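Local coordinates for protein predicted ATPase involved in replication control, Cdc46/Mcm family (Methanopyrus kandleri AV19, PDB 3F8T) that belongs to the MCM family of replicative helicases, whose members bind ATP and single-stranded DNA, though its own activity is uncertain, at residues 186-190 with 191-195; 257-260 with 261-265; 297-301 with 302-306. The protein carries 2 engineered substitutions. All blocks are in the same frame, centred on the assembly; numbering follows the deposited sequence.

Contact 1: 186-190 with 191-195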
loop_
_atom_site.group_PDB
_atom_site.type_symbol
_atom_site.label_atom_id
_atom_site.label_comp_id
_atom_site.label_asym_id
_atom_site.label_seq_id
_atom_site.Cartn_x
_atom_site.Cartn_y
_atom_site.Cartn_z
ATOM N N VAL A 186 -10.338 5.343 -4.702
ATOM C CA VAL A 186 -11.056 5.584 -5.935
ATOM C C VAL A 186 -12.503 5.885 -5.547
ATOM O O VAL A 186 -13.123 5.133 -4.802
ATOM C CB VAL A 186 -10.978 4.343 -6.873
ATOM C CG1 VAL A 186 -12.135 4.295 -7.845
ATOM C CG2 VAL A 186 -9.654 4.321 -7.631
ATOM N N HIS A 187 -13.023 7.001 -6.033
ATOM C CA HIS A 187 -14.417 7.366 -5.812
ATOM C C HIS A 187 -15.065 7.486 -7.190
ATOM O O HIS A 187 -15.005 8.554 -7.831
ATOM C CB HIS A 187 -14.530 8.655 -4.986
ATOM C CG HIS A 187 -13.901 8.558 -3.628
ATOM N ND1 HIS A 187 -14.432 7.787 -2.613
ATOM C CD2 HIS A 187 -12.784 9.130 -3.119
ATOM C CE1 HIS A 187 -13.667 7.886 -1.540
ATOM N NE2 HIS A 187 -12.662 8.698 -1.819
ATOM N N PRO A 188 -15.656 6.373 -7.670
ATOM C CA PRO A 188 -16.215 6.308 -9.015
ATOM C C PRO A 188 -17.471 7.162 -9.132
ATOM O O PRO A 188 -18.228 7.286 -8.160
ATOM C CB PRO A 188 -16.572 4.826 -9.179
ATOM C CG PRO A 188 -16.802 4.335 -7.794
ATOM C CD PRO A 188 -15.843 5.111 -6.930
ATOM N N ASP A 189 -17.667 7.751 -10.308
ATOM C CA ASP A 189 -18.917 8.428 -10.632
ATOM C C ASP A 189 -19.962 7.397 -11.065
ATOM O O ASP A 189 -19.640 6.205 -11.161
ATOM C CB ASP A 189 -18.699 9.544 -11.675
ATOM C CG ASP A 189 -18.317 9.033 -13.065
ATOM O OD1 ASP A 189 -18.594 7.866 -13.451
ATOM O OD2 ASP A 189 -17.732 9.849 -13.814
ATOM N N PRO A 190 -21.221 7.836 -11.305
ATOM C CA PRO A 190 -22.268 6.875 -11.629
ATOM C C PRO A 190 -21.950 6.000 -12.836
ATOM O O PRO A 190 -22.219 4.808 -12.785
ATOM C CB PRO A 190 -23.499 7.765 -11.892
ATOM C CG PRO A 190 -23.249 8.966 -11.079
ATOM C CD PRO A 190 -21.764 9.205 -11.236
ATOM N N ALA A 191 -21.367 6.578 -13.892
ATOM C CA ALA A 191 -21.015 5.806 -15.084
ATOM C C ALA A 191 -19.947 4.747 -14.772
ATOM O O ALA A 191 -20.057 3.608 -15.216
ATOM C CB ALA A 191 -20.560 6.725 -16.242
ATOM N N GLU A 192 -18.927 5.124 -14.011
ATOM C CA GLU A 192 -17.877 4.162 -13.661
ATOM C C GLU A 192 -18.402 3.114 -12.676
ATOM O O GLU A 192 -18.142 1.927 -12.829
ATOM C CB GLU A 192 -16.643 4.854 -13.103
ATOM C CG GLU A 192 -15.441 3.917 -13.065
ATOM C CD GLU A 192 -14.202 4.524 -12.460
ATOM O OE1 GLU A 192 -14.294 5.539 -11.727
ATOM O OE2 GLU A 192 -13.120 3.951 -12.705
ATOM N N LEU A 193 -19.155 3.553 -11.671
ATOM C CA LEU A 193 -19.818 2.618 -10.763
ATOM C C LEU A 193 -20.645 1.578 -11.532
ATOM O O LEU A 193 -20.644 0.385 -11.197
ATOM C CB LEU A 193 -20.677 3.382 -9.751
ATOM C CG LEU A 193 -21.103 2.667 -8.478
ATOM C CD1 LEU A 193 -19.908 2.058 -7.720
ATOM C CD2 LEU A 193 -21.876 3.644 -7.593
ATOM N N GLU A 194 -21.333 2.033 -12.582
ATOM C CA GLU A 194 -22.074 1.143 -13.470
ATOM C C GLU A 194 -21.163 0.124 -14.175
ATOM O O GLU A 194 -21.501 -1.055 -14.231
ATOM C CB GLU A 194 -22.916 1.952 -14.482
ATOM C CG GLU A 194 -23.831 1.126 -15.413
ATOM C CD GLU A 194 -24.701 0.069 -14.699
ATOM O OE1 GLU A 194 -25.231 0.332 -13.590
ATOM O OE2 GLU A 194 -24.860 -1.039 -15.266
ATOM N N GLU A 195 -20.013 0.574 -14.690
ATOM C CA GLU A 195 -19.034 -0.343 -15.297
ATOM C C GLU A 195 -18.598 -1.391 -14.278
ATOM O O GLU A 195 -18.522 -2.575 -14.595
ATOM C CB GLU A 195 -17.779 0.386 -15.785
ATOM C CG GLU A 195 -17.965 1.426 -16.878
ATOM C CD GLU A 195 -16.612 1.912 -17.408
ATOM O OE1 GLU A 195 -15.975 1.190 -18.213
ATOM O OE2 GLU A 195 -16.172 3.005 -16.995
HETATM O O HOH W 1 -15.410 7.928 -12.299
#
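D189 and E192 trade polar contacts at the start of helix 190-201. The capping bond runs from E192 N to D189 OD1, 2.8 Å long with an N-H...O angle of 166°, and the carboxylate oxygen is met almost head-on along its C-O bond. A chi1 of 68° tucks the D189 carboxylate between its own backbone N and carbonyl carbon, which swings OD1 back over the first turn. Main-chain bonds take over at once: L193 N reaches D189 O at 2.7 Å, and E194 N meets P190 O at 2.9 Å. P190, the first residue after the cap, has no N-H to offer and therefore adds no donor to the open helix end.

The polar exchange works in reverse through water. D189 N gives its hydrogen to a water at 3.0 Å, and that water donates to E192 OE1 at 2.7 Å. This is the N-cap motif with the return half of a capping box bridged by solvent rather than closed directly. E192 OE2 points to another partner, the guanidinium of R401, in a salt bridge, while OE1 also rests against P188, 3.5 Å from its CB.

Apolar contact straddles the cap. P188, just ahead of D189, lays its CG 3.9 Å from L193 CD1, the two side chains running obliquely to one another; a pair placed on either side of the cap in this way is a hydrophobic staple. Both P188 and L193 also touch Y405 of helix 396-409, which backs the apolar side of this otherwise surface-exposed turn.

Contact 2: 257-260 with 261-265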
loop_
_atom_site.group_PDB
_atom_site.type_symbol
_atom_site.label_atom_id
_atom_site.label_comp_id
_atom_site.label_asym_id
_atom_site.label_seq_id
_atom_site.Cartn_x
_atom_site.Cartn_y
_atom_site.Cartn_z
ATOM N N HIS A 257 4.722 -7.050 -15.363
ATOM C CA HIS A 257 3.379 -6.778 -15.868
ATOM C C HIS A 257 2.382 -6.487 -14.728
ATOM O O HIS A 257 1.695 -5.441 -14.722
ATOM C CB HIS A 257 2.893 -7.939 -16.741
ATOM C CG HIS A 257 1.509 -7.742 -17.277
ATOM N ND1 HIS A 257 1.080 -6.536 -17.791
ATOM C CD2 HIS A 257 0.460 -8.588 -17.366
ATOM C CE1 HIS A 257 -0.179 -6.651 -18.179
ATOM N NE2 HIS A 257 -0.577 -7.888 -17.934
ATOM N N VAL A 258 2.341 -7.388 -13.752
ATOM C CA VAL A 258 1.444 -7.231 -12.602
ATOM C C VAL A 258 1.716 -5.906 -11.875
ATOM O O VAL A 258 0.800 -5.120 -11.630
ATOM C CB VAL A 258 1.539 -8.434 -11.613
ATOM C CG1 VAL A 258 0.837 -8.077 -10.300
ATOM C CG2 VAL A 258 0.934 -9.705 -12.228
ATOM N N LEU A 259 2.975 -5.653 -11.547
ATOM C CA LEU A 259 3.338 -4.423 -10.846
ATOM C C LEU A 259 3.116 -3.156 -11.647
ATOM O O LEU A 259 2.755 -2.116 -11.092
ATOM C CB LEU A 259 4.797 -4.472 -10.446
ATOM C CG LEU A 259 5.138 -5.140 -9.134
ATOM C CD1 LEU A 259 6.571 -4.792 -8.928
ATOM C CD2 LEU A 259 4.340 -4.581 -7.995
ATOM N N ASP A 260 3.363 -3.216 -12.949
ATOM C CA ASP A 260 3.286 -2.005 -13.759
ATOM C C ASP A 260 1.875 -1.606 -14.056
ATOM O O ASP A 260 1.594 -0.426 -14.129
ATOM C CB ASP A 260 4.026 -2.173 -15.087
ATOM C CG ASP A 260 5.532 -2.239 -14.907
ATOM O OD1 ASP A 260 6.036 -2.027 -13.775
ATOM O OD2 ASP A 260 6.199 -2.554 -15.900
ATOM N N HIS A 261 0.997 -2.587 -14.235
ATOM C CA HIS A 261 -0.306 -2.349 -14.841
ATOM C C HIS A 261 -1.502 -2.652 -13.980
ATOM O O HIS A 261 -2.604 -2.209 -14.290
ATOM C CB HIS A 261 -0.427 -3.167 -16.131
ATOM C CG HIS A 261 0.655 -2.872 -17.116
ATOM N ND1 HIS A 261 0.867 -1.608 -17.620
ATOM C CD2 HIS A 261 1.590 -3.669 -17.683
ATOM C CE1 HIS A 261 1.896 -1.636 -18.450
ATOM N NE2 HIS A 261 2.350 -2.875 -18.508
ATOM N N LEU A 262 -1.304 -3.421 -12.909
ATOM C CA LEU A 262 -2.450 -3.903 -12.149
ATOM C C LEU A 262 -2.364 -3.661 -10.654
ATOM O O LEU A 262 -3.382 -3.349 -10.030
ATOM C CB LEU A 262 -2.690 -5.393 -12.417
ATOM C CG LEU A 262 -3.293 -5.671 -13.795
ATOM C CD1 LEU A 262 -3.274 -7.156 -14.059
ATOM C CD2 LEU A 262 -4.710 -5.102 -13.883
ATOM N N ALA A 263 -1.171 -3.805 -10.084
ATOM C CA ALA A 263 -1.027 -3.723 -8.619
ATOM C C ALA A 263 -1.464 -2.352 -8.059
ATOM O O ALA A 263 -1.165 -1.314 -8.661
ATOM C CB ALA A 263 0.410 -4.048 -8.204
ATOM N N PRO A 264 -2.168 -2.346 -6.898
ATOM C CA PRO A 264 -2.603 -1.104 -6.233
ATOM C C PRO A 264 -1.427 -0.283 -5.700
ATOM O O PRO A 264 -1.528 0.952 -5.531
ATOM C CB PRO A 264 -3.466 -1.611 -5.075
ATOM C CG PRO A 264 -2.992 -2.992 -4.801
ATOM C CD PRO A 264 -2.621 -3.547 -6.167
ATOM N N ARG A 265 -0.319 -0.992 -5.472
ATOM C CA ARG A 265 0.906 -0.461 -4.898
ATOM C C ARG A 265 1.920 -1.606 -4.951
ATOM O O ARG A 265 1.542 -2.787 -4.901
ATOM C CB ARG A 265 0.668 -0.056 -3.439
ATOM C CG ARG A 265 1.925 0.353 -2.699
ATOM C CD ARG A 265 1.578 1.144 -1.437
ATOM N NE ARG A 265 2.722 1.192 -0.538
ATOM C CZ ARG A 265 2.728 1.761 0.667
ATOM N NH1 ARG A 265 1.635 2.341 1.139
ATOM N NH2 ARG A 265 3.838 1.715 1.405
HETATM O O HOH W 2 -0.231 -0.828 -11.357
#
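H261, in the last turn of helix 248-261, meets D260 with a ring face and H257 with a ring edge. Its chi1 of -57° sets CG beside its own backbone N, and the imidazole thereby folds back along the helix instead of following the departing chain. D260 CB sits 3.8 Å from the centroid of that ring, only 7° off the normal, a CH-pi contact between consecutive residues.

The second imidazole, one turn earlier, comes rim to rim with the first. The centroids of the H257 and H261 rings are 5.0 Å apart and their planes are turned 56° against each other, so neither ring covers the other. H257 ND1 and H261 CD2 are modelled at 2.9 Å, close for nitrogen and carbon, and the exact setting of the rings there is doubtful. H257 NE2 is bonded to A211 O, a link that helps fix the rotation of this ring.

Beneath the side chains the helix runs out. H261 N still bonds to H257 O, but V258 O is shared: L262 N at 3.0 Å and A263 N at 2.8 Å approach it from opposite faces of the carbonyl plane. The second of these is an i to i+5, pi-type bond that widens the final turn before the chain leaves. A water donates to both L259 O and A263 O, bridging the final turn and the exit, and A263 CB lies 4.0 Å from L259 CD2.

L259 and A263 both touch I303 of strand 303-307, L259 reaching A305 as well, whereas V258 and L262 lean on I212 of helix 204-212. L262 also touches Y396 and L399, so the exit toward strand 266-270 passes between strand 303-307 and helix 396-409.

Contact 3: 297-301 with 302-306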
loop_
_atom_site.group_PDB
_atom_site.type_symbol
_atom_site.label_atom_id
_atom_site.label_comp_id
_atom_site.label_asym_id
_atom_site.label_seq_id
_atom_site.Cartn_x
_atom_site.Cartn_y
_atom_site.Cartn_z
ATOM N N VAL A 297 8.749 -2.908 3.096
ATOM C CA VAL A 297 8.102 -1.755 3.733
ATOM C C VAL A 297 7.469 -0.827 2.682
ATOM O O VAL A 297 6.332 -0.381 2.840
ATOM C CB VAL A 297 9.119 -1.003 4.654
ATOM C CG1 VAL A 297 8.496 0.240 5.281
ATOM C CG2 VAL A 297 9.591 -1.955 5.757
ATOM N N LEU A 298 8.182 -0.547 1.595
ATOM C CA LEU A 298 7.606 0.299 0.542
ATOM C C LEU A 298 6.443 -0.385 -0.192
ATOM O O LEU A 298 5.621 0.283 -0.827
ATOM C CB LEU A 298 8.687 0.764 -0.448
ATOM C CG LEU A 298 9.765 1.693 0.132
ATOM C CD1 LEU A 298 10.837 1.948 -0.928
ATOM C CD2 LEU A 298 9.132 3.006 0.595
ATOM N N ALA A 299 6.369 -1.713 -0.093
ATOM C CA ALA A 299 5.290 -2.496 -0.735
ATOM C C ALA A 299 4.106 -2.723 0.216
ATOM O O ALA A 299 3.148 -3.413 -0.137
ATOM C CB ALA A 299 5.835 -3.862 -1.214
ATOM N N ASP A 300 4.167 -2.150 1.418
ATOM C CA ASP A 300 3.060 -2.254 2.370
ATOM C C ASP A 300 1.713 -1.975 1.700
ATOM O O ASP A 300 1.514 -0.931 1.072
ATOM C CB ASP A 300 3.287 -1.291 3.557
ATOM C CG ASP A 300 2.182 -1.375 4.620
ATOM O OD1 ASP A 300 1.958 -2.460 5.169
ATOM O OD2 ASP A 300 1.567 -0.331 4.942
ATOM N N GLY A 301 0.795 -2.929 1.832
ATOM C CA GLY A 301 -0.539 -2.818 1.262
ATOM C C GLY A 301 -0.648 -3.208 -0.207
ATOM O O GLY A 301 -1.704 -3.051 -0.823
ATOM N N GLY A 302 0.443 -3.688 -0.780
ATOM C CA GLY A 302 0.434 -4.054 -2.195
ATOM C C GLY A 302 1.233 -5.314 -2.467
ATOM O O GLY A 302 1.311 -6.221 -1.613
ATOM N N ILE A 303 1.816 -5.374 -3.664
ATOM C CA ILE A 303 2.532 -6.570 -4.099
ATOM C C ILE A 303 4.025 -6.348 -3.952
ATOM O O ILE A 303 4.557 -5.358 -4.438
ATOM C CB ILE A 303 2.225 -6.909 -5.585
ATOM C CG1 ILE A 303 0.718 -7.181 -5.797
ATOM C CG2 ILE A 303 3.130 -8.054 -6.092
ATOM C CD1 ILE A 303 0.261 -8.576 -5.351
ATOM N N LEU A 304 4.697 -7.281 -3.291
ATOM C CA LEU A 304 6.153 -7.323 -3.352
ATOM C C LEU A 304 6.578 -8.389 -4.371
ATOM O O LEU A 304 6.455 -9.596 -4.117
ATOM C CB LEU A 304 6.773 -7.581 -1.976
ATOM C CG LEU A 304 8.304 -7.744 -1.995
ATOM C CD1 LEU A 304 8.999 -6.415 -2.216
ATOM C CD2 LEU A 304 8.764 -8.414 -0.703
ATOM N N ALA A 305 7.077 -7.934 -5.520
ATOM C CA ALA A 305 7.517 -8.868 -6.560
ATOM C C ALA A 305 8.979 -9.218 -6.330
ATOM O O ALA A 305 9.859 -8.352 -6.431
ATOM C CB ALA A 305 7.301 -8.271 -7.956
ATOM N N VAL A 306 9.231 -10.478 -5.996
ATOM C CA VAL A 306 10.573 -10.923 -5.606
ATOM C C VAL A 306 11.082 -11.870 -6.680
ATOM O O VAL A 306 10.771 -13.056 -6.661
ATOM C CB VAL A 306 10.586 -11.627 -4.230
ATOM C CG1 VAL A 306 12.020 -12.028 -3.859
ATOM C CG2 VAL A 306 10.027 -10.700 -3.146
#
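A299 meets G302 through its carbonyl oxygen and L304 through its methyl group. A299 O accepts from G302 N at 2.8 Å. A299 CB meets L304 CB at 3.9 Å and lies 3.8 Å from I303 O, so the methyl packs against the first residues of strand 303-307. The leucine has CG opposite its backbone N (chi1 176°), and CD1 comes back to 4.2 Å from the same A299 CB.

The bond and the methyl contact are set up by a type II beta turn from A299 to G302. G301, third in the turn, has a phi of 83°, which favours glycine. Behind it, D300 N bonds to V297 O at 3.1 Å, carrying the end of helix 295-298 directly into the turn. The D300 carboxylate forms a salt bridge with R339, and G301 pairs through its backbone with the same arginine.

One shell further out, I303 is hydrogen-bonded through its backbone to V267, and G302 and L304 to A341. The turn thus feeds an inner strand of a five-stranded parallel sheet whose order, 2-3-4-1-5, is that of AAA+ ATPases; this strand holds the place of the Walker B strand.

Every touching residue is buried, so the single bond at G302 N settles a backbone polar pair away from solvent, and the D300 carboxylate beside R339 would be expected to remain ionised.

How the contacts relate
Contacts 2 and 3 meet directly, their centres about 11 Å apart. R265, at the end of contact 2, probably accepts from I303 N through its O at 2.9 Å, and its NE reaches L298 O at 3.1 Å, also a probable hydrogen bond. Contact 1 stays apart, its centre about 21 Å from that of contact 2 and about 27 Å from that of contact 3. Helix 396-409 relates it to contact 2, since both pack side chains against it. In the AAA+ topology helix 248-261 occupies the place of the P-loop helix, though the preceding loop lacks the canonical Walker A lysine-threonine/serine signature, leaving nucleotide binding there uncertain; contacts 2 and 3 lie where the helix ends and the Walker B-like strand begins.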